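Local structure of metallo-beta-lactamase domain-containing protein (Enterococcus faecalis, 2AZ4) at residues M118-L123 against G127-P132; R58-L63 against S98-Y103; R361-L366 against I372-L377; Y328-V333 against D337-G342. The protein binds two zinc ions in a metallo-beta-lactamase fold and is probably a metal-dependent hydrolase, perhaps an exonuclease acting on RNA. All blocks are in the same frame, centred on the assembly; numbering follows the deposited sequence.

Contact 1: M118-L123 against G127-P132; sequences MILNSL and GDFLIP
Leu-123, the last residue of helix 114-123, lies over the ring of Phe-129, a residue of the loop that follows the helix. This is the tight part of the contact. Leu-123 CB stands 3.8 Å from the centroid of the Phe-129 ring, only 11° off its normal, a CH-pi approach over the centre of one face. Further out, Leu-123 CD1 comes within 3.5 Å of Phe-129 CZ, so CB and CD1 both lie over that face. CG of Phe-129 is anti to its backbone N (chi1 -174°), which carries the ring to the Leu-123 side chain. Leu-120, one turn earlier, meets the same ring at its edge, CD1 to CE2 of Phe-129 at 3.6 Å, and the same methyl touches Leu-130 CD2 at 3.9 Å. Leu-95 and Ser-98 of helix 95-98, which carries the zinc ligands Asp-96 and His-97, also pack on Phe-129, and the Leu-123 side chain is about 6 Å from that of the zinc ligand His-94. Asn-124 OD1 holds the loop backbone, accepting from Phe-129 N and Leu-130 N.

The solvent side is looser. Exposed Asp-128 reaches the helix through a water, which donates to Leu-123 O at 2.7 Å and to Asp-128 OD1 at 2.6 Å. No direct hydrogen bond joins the two segments, which implies that aliphatic-aromatic packing carries the contact while water serves a carbonyl at the helix end.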
# COMPACT_ATOMS: atom_id res chain seq x y z
N MET A 118 2.35 -12.27 1.36
CA MET A 118 3.82 -12.34 1.33
C MET A 118 4.47 -11.01 1.71
O MET A 118 5.36 -10.98 2.57
CB MET A 118 4.34 -12.72 -0.07
CG MET A 118 4.04 -14.14 -0.48
SD MET A 118 4.52 -14.60 -2.18
CE MET A 118 4.47 -16.29 -1.75
N ILE A 119 4.08 -9.94 1.00
CA ILE A 119 4.58 -8.57 1.26
C ILE A 119 4.45 -8.17 2.73
O ILE A 119 5.41 -7.76 3.38
CB ILE A 119 3.86 -7.53 0.32
CG1 ILE A 119 4.17 -7.79 -1.17
CG2 ILE A 119 4.20 -6.07 0.67
CD1 ILE A 119 5.64 -7.97 -1.45
N LEU A 120 3.24 -8.33 3.27
CA LEU A 120 2.91 -7.87 4.59
C LEU A 120 3.75 -8.60 5.63
O LEU A 120 4.30 -7.97 6.55
CB LEU A 120 1.43 -8.16 4.84
CG LEU A 120 0.51 -7.27 5.65
CD1 LEU A 120 0.93 -5.78 5.69
CD2 LEU A 120 -0.90 -7.43 5.11
N ASN A 121 3.87 -9.92 5.47
CA ASN A 121 4.63 -10.73 6.41
C ASN A 121 6.11 -10.31 6.44
O ASN A 121 6.77 -10.40 7.47
CB ASN A 121 4.46 -12.22 6.12
CG ASN A 121 3.28 -12.82 6.84
OD1 ASN A 121 2.23 -13.00 6.27
ND2 ASN A 121 3.44 -13.08 8.12
N SER A 122 6.61 -9.83 5.30
CA SER A 122 7.96 -9.29 5.19
C SER A 122 8.05 -7.86 5.75
O SER A 122 8.96 -7.56 6.53
CB SER A 122 8.40 -9.30 3.73
OG SER A 122 9.65 -8.66 3.56
N LEU A 123 7.12 -6.99 5.37
CA LEU A 123 7.06 -5.66 5.98
C LEU A 123 7.08 -5.74 7.51
O LEU A 123 7.72 -4.90 8.17
CB LEU A 123 5.86 -4.84 5.49
CG LEU A 123 5.87 -4.36 4.02
CD1 LEU A 123 4.55 -3.71 3.61
CD2 LEU A 123 7.03 -3.43 3.75
N GLY A 127 8.07 -6.56 13.42
CA GLY A 127 6.90 -6.29 14.23
C GLY A 127 6.72 -4.83 14.53
O GLY A 127 6.04 -4.48 15.49
N ASP A 128 7.34 -3.97 13.73
CA ASP A 128 7.18 -2.53 13.89
C ASP A 128 6.39 -1.89 12.75
O ASP A 128 6.34 -0.66 12.63
CB ASP A 128 8.54 -1.85 14.04
CG ASP A 128 9.47 -2.16 12.89
OD1 ASP A 128 9.06 -2.95 12.00
OD2 ASP A 128 10.60 -1.63 12.88
N PHE A 129 5.80 -2.73 11.90
CA PHE A 129 4.96 -2.26 10.80
C PHE A 129 3.49 -2.30 11.24
O PHE A 129 2.84 -1.26 11.30
CB PHE A 129 5.18 -3.11 9.54
CG PHE A 129 4.44 -2.59 8.31
CD1 PHE A 129 4.89 -1.47 7.62
CD2 PHE A 129 3.30 -3.25 7.85
CE1 PHE A 129 4.21 -1.00 6.49
CE2 PHE A 129 2.61 -2.79 6.72
CZ PHE A 129 3.07 -1.66 6.03
N LEU A 130 3.00 -3.50 11.56
CA LEU A 130 1.65 -3.68 12.08
C LEU A 130 1.59 -3.59 13.62
O LEU A 130 2.53 -3.99 14.31
CB LEU A 130 1.11 -5.05 11.67
CG LEU A 130 1.13 -5.47 10.20
CD1 LEU A 130 0.76 -7.01 10.09
CD2 LEU A 130 0.20 -4.60 9.32
N ILE A 131 0.47 -3.10 14.15
CA ILE A 131 0.21 -3.14 15.58
C ILE A 131 0.31 -4.61 16.04
O ILE A 131 -0.37 -5.46 15.48
CB ILE A 131 -1.18 -2.59 15.91
CG1 ILE A 131 -1.26 -1.08 15.65
CG2 ILE A 131 -1.56 -2.88 17.35
CD1 ILE A 131 -2.72 -0.57 15.53
N PRO A 132 1.16 -4.90 17.04
CA PRO A 132 1.26 -6.29 17.51
C PRO A 132 0.02 -6.72 18.25
O PRO A 132 -0.63 -5.89 18.89
CB PRO A 132 2.43 -6.24 18.52
CG PRO A 132 3.08 -4.91 18.35
CD PRO A 132 2.06 -4.00 17.78
O HOH W 1 9.13 -5.01 10.42

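Contact 2: R58-L63 against S98-Y103; sequences RLVPEL and SRMINY
Two loops of the metallo-beta-lactamase fold meet here: one follows helix 51-56, the other leaves the short helix 95-98, which carries the zinc ligands Asp-96 and His-97. The contact rests on one long side chain, Met-100, which reaches across to Val-60 and Pro-61. Its sulfur does most of the touching: SD lies 3.6 Å from Val-60 CG1 and 3.9 Å from Val-60 CB, the valine and methionine side chains crossing at a slant. The methyl beyond it, Met-100 CE, reaches Pro-61 CD at 4.3 Å, a looser touch at the rim of the proline ring. CG of Met-100 sits between its backbone N and carbonyl carbon (chi1 73°), and from there the chain runs extended, which brings sulfur and methyl to the far loop although the nearest CA atoms, those of Val-60 and Met-100, are 8.7 Å apart.

Backbone bonds give each side its shape. A type I turn runs from Ser-98 to Ile-101, with Ile-101 N bonded to Ser-98 O at 3.0 Å, and it places Met-100 at its third position. On the facing side, Arg-58, two residues before Val-60, is the C-prime residue of a Schellman motif: Leu-59 N bonds to Leu-54 O and Arg-58 N to Ile-55 O. Phe-36 also packs on Met-100, Leu-54 and Ile-55 on Val-60, His-12 and Ser-13 of strand 7-13 on Pro-61. All three touching residues are buried. The arrangement is that of a turn following the metal-ligand motif of a metallo-beta-lactamase fold, its methionine packed against a loop beyond a Schellman-capped helix.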
# COMPACT_ATOMS: atom_id res chain seq x y z
N ARG A 58 -10.69 8.18 18.03
CA ARG A 58 -11.39 8.04 16.76
C ARG A 58 -10.47 7.61 15.61
O ARG A 58 -10.76 7.89 14.45
CB ARG A 58 -12.06 9.38 16.41
CG ARG A 58 -13.36 9.29 15.69
CD ARG A 58 -13.37 10.36 14.59
NE ARG A 58 -14.59 11.14 14.55
CZ ARG A 58 -14.84 12.09 13.65
NH1 ARG A 58 -13.94 12.39 12.71
NH2 ARG A 58 -15.99 12.73 13.69
N LEU A 59 -9.38 6.90 15.91
CA LEU A 59 -8.51 6.43 14.84
C LEU A 59 -8.99 5.11 14.24
O LEU A 59 -8.65 4.76 13.10
CB LEU A 59 -7.05 6.38 15.29
CG LEU A 59 -6.60 7.73 15.82
CD1 LEU A 59 -5.31 7.55 16.58
CD2 LEU A 59 -6.40 8.74 14.66
N VAL A 60 -9.79 4.37 15.01
CA VAL A 60 -10.43 3.17 14.50
C VAL A 60 -11.90 3.30 14.87
O VAL A 60 -12.23 4.02 15.81
CB VAL A 60 -9.79 1.86 15.11
CG1 VAL A 60 -8.30 1.86 14.92
CG2 VAL A 60 -10.11 1.71 16.60
N PRO A 61 -12.79 2.62 14.12
CA PRO A 61 -14.21 2.75 14.46
C PRO A 61 -14.65 1.80 15.57
O PRO A 61 -14.00 0.78 15.80
CB PRO A 61 -14.90 2.38 13.14
CG PRO A 61 -13.99 1.33 12.54
CD PRO A 61 -12.58 1.74 12.95
N GLU A 62 -15.76 2.14 16.23
CA GLU A 62 -16.48 1.24 17.12
C GLU A 62 -17.14 0.17 16.28
O GLU A 62 -17.89 0.50 15.36
CB GLU A 62 -17.57 2.00 17.87
CG GLU A 62 -17.06 3.04 18.84
CD GLU A 62 -17.05 2.56 20.30
OE1 GLU A 62 -16.89 3.42 21.19
OE2 GLU A 62 -17.22 1.34 20.59
N LEU A 63 -16.85 -1.10 16.55
CA LEU A 63 -17.37 -2.17 15.72
C LEU A 63 -17.86 -3.30 16.60
O LEU A 63 -17.21 -3.64 17.59
CB LEU A 63 -16.33 -2.68 14.72
CG LEU A 63 -15.81 -1.77 13.58
CD1 LEU A 63 -14.62 -2.41 12.85
CD2 LEU A 63 -16.90 -1.43 12.59
N SER A 98 -3.73 -1.71 6.20
CA SER A 98 -3.46 -3.01 6.90
C SER A 98 -3.13 -2.91 8.40
O SER A 98 -3.12 -3.92 9.13
CB SER A 98 -2.31 -3.74 6.19
OG SER A 98 -1.09 -2.97 6.26
N ARG A 99 -2.87 -1.68 8.86
CA ARG A 99 -2.17 -1.47 10.13
C ARG A 99 -2.74 -2.24 11.32
O ARG A 99 -1.99 -2.67 12.19
CB ARG A 99 -2.10 0.01 10.47
CG ARG A 99 -1.15 0.34 11.58
CD ARG A 99 -1.01 1.83 11.83
NE ARG A 99 -0.19 1.90 13.02
CZ ARG A 99 -0.54 2.42 14.18
NH1 ARG A 99 -1.69 3.08 14.35
NH2 ARG A 99 0.33 2.33 15.15
N MET A 100 -4.06 -2.42 11.38
CA MET A 100 -4.63 -3.07 12.55
C MET A 100 -5.09 -4.51 12.38
O MET A 100 -5.86 -4.99 13.21
CB MET A 100 -5.74 -2.20 13.21
CG MET A 100 -7.07 -2.11 12.47
SD MET A 100 -8.43 -1.42 13.47
CE MET A 100 -9.73 -1.42 12.22
N ILE A 101 -4.63 -5.21 11.33
CA ILE A 101 -5.17 -6.57 11.11
C ILE A 101 -4.97 -7.50 12.33
O ILE A 101 -5.78 -8.40 12.56
CB ILE A 101 -4.66 -7.26 9.81
CG1 ILE A 101 -3.12 -7.36 9.81
CG2 ILE A 101 -5.23 -6.55 8.55
CD1 ILE A 101 -2.63 -8.40 8.83
N ASN A 102 -3.94 -7.24 13.15
CA ASN A 102 -3.72 -8.12 14.31
C ASN A 102 -4.80 -7.97 15.38
O ASN A 102 -4.92 -8.83 16.26
CB ASN A 102 -2.35 -7.91 14.95
CG ASN A 102 -1.22 -8.52 14.15
OD1 ASN A 102 -0.06 -8.10 14.26
ND2 ASN A 102 -1.53 -9.54 13.38
N TYR A 103 -5.58 -6.90 15.28
CA TYR A 103 -6.73 -6.73 16.19
C TYR A 103 -8.00 -7.41 15.70
O TYR A 103 -9.01 -7.48 16.42
CB TYR A 103 -7.00 -5.24 16.44
CG TYR A 103 -6.05 -4.57 17.40
CD1 TYR A 103 -5.06 -5.29 18.10
CD2 TYR A 103 -6.13 -3.19 17.62
CE1 TYR A 103 -4.19 -4.64 19.00
CE2 TYR A 103 -5.29 -2.55 18.52
CZ TYR A 103 -4.32 -3.26 19.20
OH TYR A 103 -3.49 -2.58 20.07

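Contact 3: R361-L366 against I372-L377; sequences RVFLDL and ITFVRL
The CH-pi contact comes first: Leu-364 of helix 358-369 sets one methyl, CD2, over a face of the Phe-374 ring. That carbon is 3.6 Å from the ring centroid and 16° off the normal, displaced toward the rim, with Phe-374 CE1 and CZ both at 3.6 Å from it. CG of Phe-374 lies anti to the backbone N (chi1 171°), which stands the ring up from the strand toward the helix, and the leucine reaches it with the end of its side chain.

Apolar packing between the two phenylalanines is lighter. Phe-363 CE2 comes to 4.3 Å from Phe-374 CE1, arriving near the plane of the Phe-374 ring at its edge. One aromatic ring is thus met over a face by Leu-364 and at an edge by Phe-363, neighbours in sequence on the helix. These residues belong to a beta-alpha-beta unit, strand 344-348, helix 358-369 and strand 373-376, in which the last strand lies at the outer margin of a six-stranded parallel sheet. The helix packs on one face of that sheet. Tyr-360 and Leu-367 of the same helix also touch Phe-374, while Phe-363 makes an edge-to-face pair with Phe-336.

Charge pairing stays within the helix, away from the rings. Asp-365 OD1 lies at the edge of the Arg-361 guanidinium, in its plane, but the salt bridge is long, with Arg-361 NE at 3.8 Å from that oxygen.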
# COMPACT_ATOMS: atom_id res chain seq x y z
N ARG A 361 14.19 16.76 5.57
CA ARG A 361 15.19 17.82 5.68
C ARG A 361 16.51 17.37 6.30
O ARG A 361 17.57 17.69 5.76
CB ARG A 361 14.66 19.02 6.47
CG ARG A 361 15.47 20.31 6.24
CD ARG A 361 15.61 20.61 4.73
NE ARG A 361 16.00 22.00 4.49
CZ ARG A 361 15.15 23.03 4.37
NH1 ARG A 361 13.83 22.84 4.47
NH2 ARG A 361 15.63 24.25 4.16
N VAL A 362 16.46 16.65 7.42
CA VAL A 362 17.70 16.20 8.06
C VAL A 362 18.47 15.23 7.17
O VAL A 362 19.71 15.30 7.08
CB VAL A 362 17.52 15.73 9.58
CG1 VAL A 362 16.08 15.72 10.02
CG2 VAL A 362 18.20 14.43 9.89
N PHE A 363 17.74 14.36 6.47
CA PHE A 363 18.34 13.43 5.52
C PHE A 363 19.07 14.19 4.41
O PHE A 363 20.26 13.96 4.17
CB PHE A 363 17.25 12.50 4.94
CG PHE A 363 17.78 11.40 4.04
CD1 PHE A 363 18.99 10.76 4.29
CD2 PHE A 363 17.02 10.96 2.95
CE1 PHE A 363 19.45 9.73 3.47
CE2 PHE A 363 17.47 9.92 2.12
CZ PHE A 363 18.68 9.32 2.37
N LEU A 364 18.38 15.12 3.76
CA LEU A 364 18.99 15.92 2.69
C LEU A 364 20.16 16.76 3.20
O LEU A 364 21.16 16.90 2.51
CB LEU A 364 17.96 16.83 1.99
CG LEU A 364 16.62 16.38 1.37
CD1 LEU A 364 16.41 17.22 0.14
CD2 LEU A 364 16.55 14.92 0.99
N ASP A 365 20.04 17.29 4.41
CA ASP A 365 21.14 18.01 5.05
C ASP A 365 22.36 17.10 5.27
O ASP A 365 23.49 17.48 4.96
CB ASP A 365 20.68 18.68 6.36
CG ASP A 365 19.69 19.84 6.13
OD1 ASP A 365 19.31 20.14 4.95
OD2 ASP A 365 19.28 20.49 7.13
N LEU A 366 22.14 15.88 5.77
CA LEU A 366 23.23 14.91 5.92
C LEU A 366 23.95 14.62 4.60
O LEU A 366 25.19 14.62 4.54
CB LEU A 366 22.73 13.61 6.60
CG LEU A 366 23.14 12.17 6.26
CD1 LEU A 366 24.61 11.94 5.95
CD2 LEU A 366 22.68 11.22 7.38
N ILE A 372 27.09 14.43 -1.43
CA ILE A 372 26.40 13.33 -2.13
C ILE A 372 25.25 13.96 -2.90
O ILE A 372 24.40 14.63 -2.29
CB ILE A 372 25.90 12.24 -1.16
CG1 ILE A 372 27.08 11.62 -0.38
CG2 ILE A 372 25.11 11.13 -1.89
CD1 ILE A 372 26.64 10.71 0.77
N THR A 373 25.25 13.82 -4.22
CA THR A 373 24.12 14.28 -5.04
C THR A 373 22.85 13.46 -4.76
O THR A 373 22.84 12.23 -4.90
CB THR A 373 24.45 14.23 -6.54
OG1 THR A 373 25.62 15.03 -6.80
CG2 THR A 373 23.26 14.75 -7.37
N PHE A 374 21.79 14.14 -4.36
CA PHE A 374 20.51 13.51 -4.06
C PHE A 374 19.60 13.70 -5.26
O PHE A 374 19.45 14.82 -5.77
CB PHE A 374 19.89 14.18 -2.85
CG PHE A 374 18.47 13.76 -2.56
CD1 PHE A 374 18.21 12.69 -1.70
CD2 PHE A 374 17.39 14.44 -3.11
CE1 PHE A 374 16.92 12.30 -1.41
CE2 PHE A 374 16.07 14.06 -2.81
CZ PHE A 374 15.85 12.98 -1.96
N VAL A 375 19.01 12.59 -5.72
CA VAL A 375 18.09 12.63 -6.84
C VAL A 375 16.79 11.98 -6.45
O VAL A 375 16.76 10.81 -6.08
CB VAL A 375 18.69 11.99 -8.12
CG1 VAL A 375 17.65 11.95 -9.24
CG2 VAL A 375 19.89 12.79 -8.58
N ARG A 376 15.72 12.76 -6.52
CA ARG A 376 14.39 12.25 -6.31
C ARG A 376 13.87 11.62 -7.61
O ARG A 376 13.67 12.31 -8.63
CB ARG A 376 13.46 13.35 -5.82
CG ARG A 376 12.15 12.81 -5.27
CD ARG A 376 11.27 13.89 -4.67
NE ARG A 376 9.94 13.34 -4.41
CZ ARG A 376 9.60 12.72 -3.29
NH1 ARG A 376 10.49 12.59 -2.30
NH2 ARG A 376 8.37 12.22 -3.15
N LEU A 377 13.67 10.31 -7.58
CA LEU A 377 13.15 9.61 -8.76
C LEU A 377 11.87 8.90 -8.34
O LEU A 377 11.88 7.71 -8.00
CB LEU A 377 14.21 8.66 -9.35
CG LEU A 377 13.94 7.99 -10.71
CD1 LEU A 377 14.00 9.01 -11.87
CD2 LEU A 377 14.92 6.83 -10.92

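Contact 4: Y328-V333 against D337-G342; sequences YLWQVV and DNLQEG
Strand 328-331 runs extended and gives way at Val-332 to irregular chain, which returns through the last residues of a 3-10 segment, Asp-337 and Asn-338, and then an irregular segment ending at Gly-342. The two segments approach without backbone pairing: the nearest CA atoms, Val-332 and Leu-339, are 8.8 Å apart. The strand is an inner one of the six-stranded parallel sheet, and the returning loop leads into strand 344-348 of the same sheet.

Side chains fill the gap, and Leu-339 supplies the middle, its CD2 making the contacts with both Trp-330 and Val-332. That methyl meets the benzo part of Trp-330 obliquely, with CZ2 at 3.7 Å and CH2 at the same distance, while the indole and the leucine run alongside each other, pointing opposite ways. The indole leaves the strand with CG between its backbone N and carbonyl carbon (chi1 60°), and the far end of the indole comes near the loop. Val-332 reaches the leucine tip to tip. All three side chains are buried. Gln-255 packs on both Trp-330 and Leu-339, and Leu-321 and Leu-322 of helix 318-323 cover the indole.

Around this apolar group the backbone finds polar partners; Lys-370 NZ, for instance, bonds to the carbonyls of Asp-337 and Leu-339. Farther out than the indole carbons, Val-332 CG2 stands 4.2 Å from Leu-339 CD2.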
# COMPACT_ATOMS: atom_id res chain seq x y z
N TYR A 328 28.78 -1.82 -9.15
CA TYR A 328 27.47 -2.05 -8.55
C TYR A 328 26.56 -0.84 -8.49
O TYR A 328 27.02 0.30 -8.31
CB TYR A 328 27.62 -2.62 -7.13
CG TYR A 328 28.47 -3.85 -7.09
CD1 TYR A 328 28.01 -5.05 -7.63
CD2 TYR A 328 29.74 -3.82 -6.51
CE1 TYR A 328 28.80 -6.20 -7.62
CE2 TYR A 328 30.54 -4.95 -6.48
CZ TYR A 328 30.06 -6.13 -7.03
OH TYR A 328 30.83 -7.25 -6.99
N LEU A 329 25.26 -1.11 -8.60
CA LEU A 329 24.25 -0.22 -8.12
C LEU A 329 23.71 -0.94 -6.90
O LEU A 329 23.19 -2.04 -7.02
CB LEU A 329 23.14 -0.03 -9.18
CG LEU A 329 21.87 0.66 -8.64
CD1 LEU A 329 22.06 2.18 -8.44
CD2 LEU A 329 20.64 0.37 -9.50
N TRP A 330 23.86 -0.36 -5.71
CA TRP A 330 23.40 -1.05 -4.50
C TRP A 330 22.41 -0.30 -3.63
O TRP A 330 22.36 0.92 -3.63
CB TRP A 330 24.57 -1.58 -3.67
CG TRP A 330 25.59 -0.56 -3.13
CD1 TRP A 330 26.64 -0.02 -3.82
CD2 TRP A 330 25.68 -0.05 -1.79
NE1 TRP A 330 27.38 0.82 -2.99
CE2 TRP A 330 26.80 0.82 -1.74
CE3 TRP A 330 24.91 -0.22 -0.63
CZ2 TRP A 330 27.18 1.51 -0.57
CZ3 TRP A 330 25.28 0.49 0.56
CH2 TRP A 330 26.41 1.32 0.57
N GLN A 331 21.60 -1.05 -2.89
CA GLN A 331 20.53 -0.47 -2.11
C GLN A 331 21.10 -0.03 -0.76
O GLN A 331 21.50 -0.87 0.06
CB GLN A 331 19.41 -1.49 -1.93
CG GLN A 331 18.27 -1.08 -0.96
CD GLN A 331 17.28 -2.20 -0.68
OE1 GLN A 331 17.58 -3.36 -0.91
NE2 GLN A 331 16.08 -1.85 -0.16
N VAL A 332 21.12 1.27 -0.50
CA VAL A 332 21.59 1.75 0.82
C VAL A 332 20.38 2.04 1.70
O VAL A 332 19.43 2.71 1.26
CB VAL A 332 22.53 2.99 0.71
CG1 VAL A 332 21.84 4.13 -0.06
CG2 VAL A 332 23.01 3.47 2.09
N VAL A 333 20.39 1.52 2.93
CA VAL A 333 19.24 1.63 3.84
C VAL A 333 19.53 2.34 5.18
O VAL A 333 18.61 2.71 5.92
CB VAL A 333 18.62 0.23 4.12
CG1 VAL A 333 18.11 -0.39 2.81
CG2 VAL A 333 19.64 -0.71 4.83
N ASP A 337 26.53 7.88 6.42
CA ASP A 337 27.81 8.59 6.67
C ASP A 337 29.00 7.83 6.06
O ASP A 337 30.09 8.37 5.94
CB ASP A 337 27.97 8.89 8.17
CG ASP A 337 29.23 9.69 8.51
OD1 ASP A 337 29.45 10.78 7.93
OD2 ASP A 337 30.00 9.22 9.40
N ASN A 338 28.77 6.58 5.63
CA ASN A 338 29.84 5.77 5.01
C ASN A 338 29.94 5.86 3.49
O ASN A 338 30.89 5.35 2.90
CB ASN A 338 29.69 4.30 5.41
CG ASN A 338 30.03 4.07 6.87
OD1 ASN A 338 30.86 4.76 7.44
ND2 ASN A 338 29.38 3.09 7.47
N LEU A 339 28.96 6.49 2.87
CA LEU A 339 28.93 6.64 1.41
C LEU A 339 30.04 7.58 1.03
O LEU A 339 30.44 8.42 1.83
CB LEU A 339 27.58 7.19 0.94
CG LEU A 339 26.32 6.33 1.08
CD1 LEU A 339 25.09 7.10 0.61
CD2 LEU A 339 26.45 5.01 0.32
N GLN A 340 30.51 7.46 -0.20
CA GLN A 340 31.60 8.29 -0.63
C GLN A 340 31.17 9.72 -0.93
O GLN A 340 30.07 9.96 -1.45
CB GLN A 340 32.24 7.68 -1.87
CG GLN A 340 32.69 6.26 -1.68
CD GLN A 340 33.04 5.61 -2.99
OE1 GLN A 340 33.30 6.28 -4.00
NE2 GLN A 340 33.05 4.29 -3.00
N GLU A 341 32.05 10.65 -0.58
CA GLU A 341 31.93 12.04 -1.00
C GLU A 341 31.90 12.12 -2.52
O GLU A 341 32.73 11.49 -3.22
CB GLU A 341 33.10 12.85 -0.41
CG GLU A 341 33.05 14.33 -0.68
CD GLU A 341 33.78 15.15 0.39
OE1 GLU A 341 33.96 14.64 1.54
OE2 GLU A 341 34.15 16.32 0.09
N GLY A 342 30.93 12.88 -3.03
CA GLY A 342 30.76 13.05 -4.47
C GLY A 342 29.94 11.95 -5.14
O GLY A 342 29.79 11.95 -6.37

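Along the chain from the N terminus, contact 2 comes first, spanning 34 residues to bring the loop after helix 51-56 against the turn following helix 95-98. Contact 1 then closes a short turn of three residues at the end of helix 114-123. These two touch: Ile-131 packs on Tyr-103, and its N probably bonds to Arg-99 O. Both lie in the metallo-beta-lactamase part. In the parallel-sheet part, contact 4 closes a three-residue loop; contact 3 then spans five residues, the end of helix 358-369 and the link into strand 373-376. They meet where Ile-372 packs on Leu-339. All four are in series, none nesting or crossing; contacts 2 and 4 lie farthest apart, about 38 Å between centres.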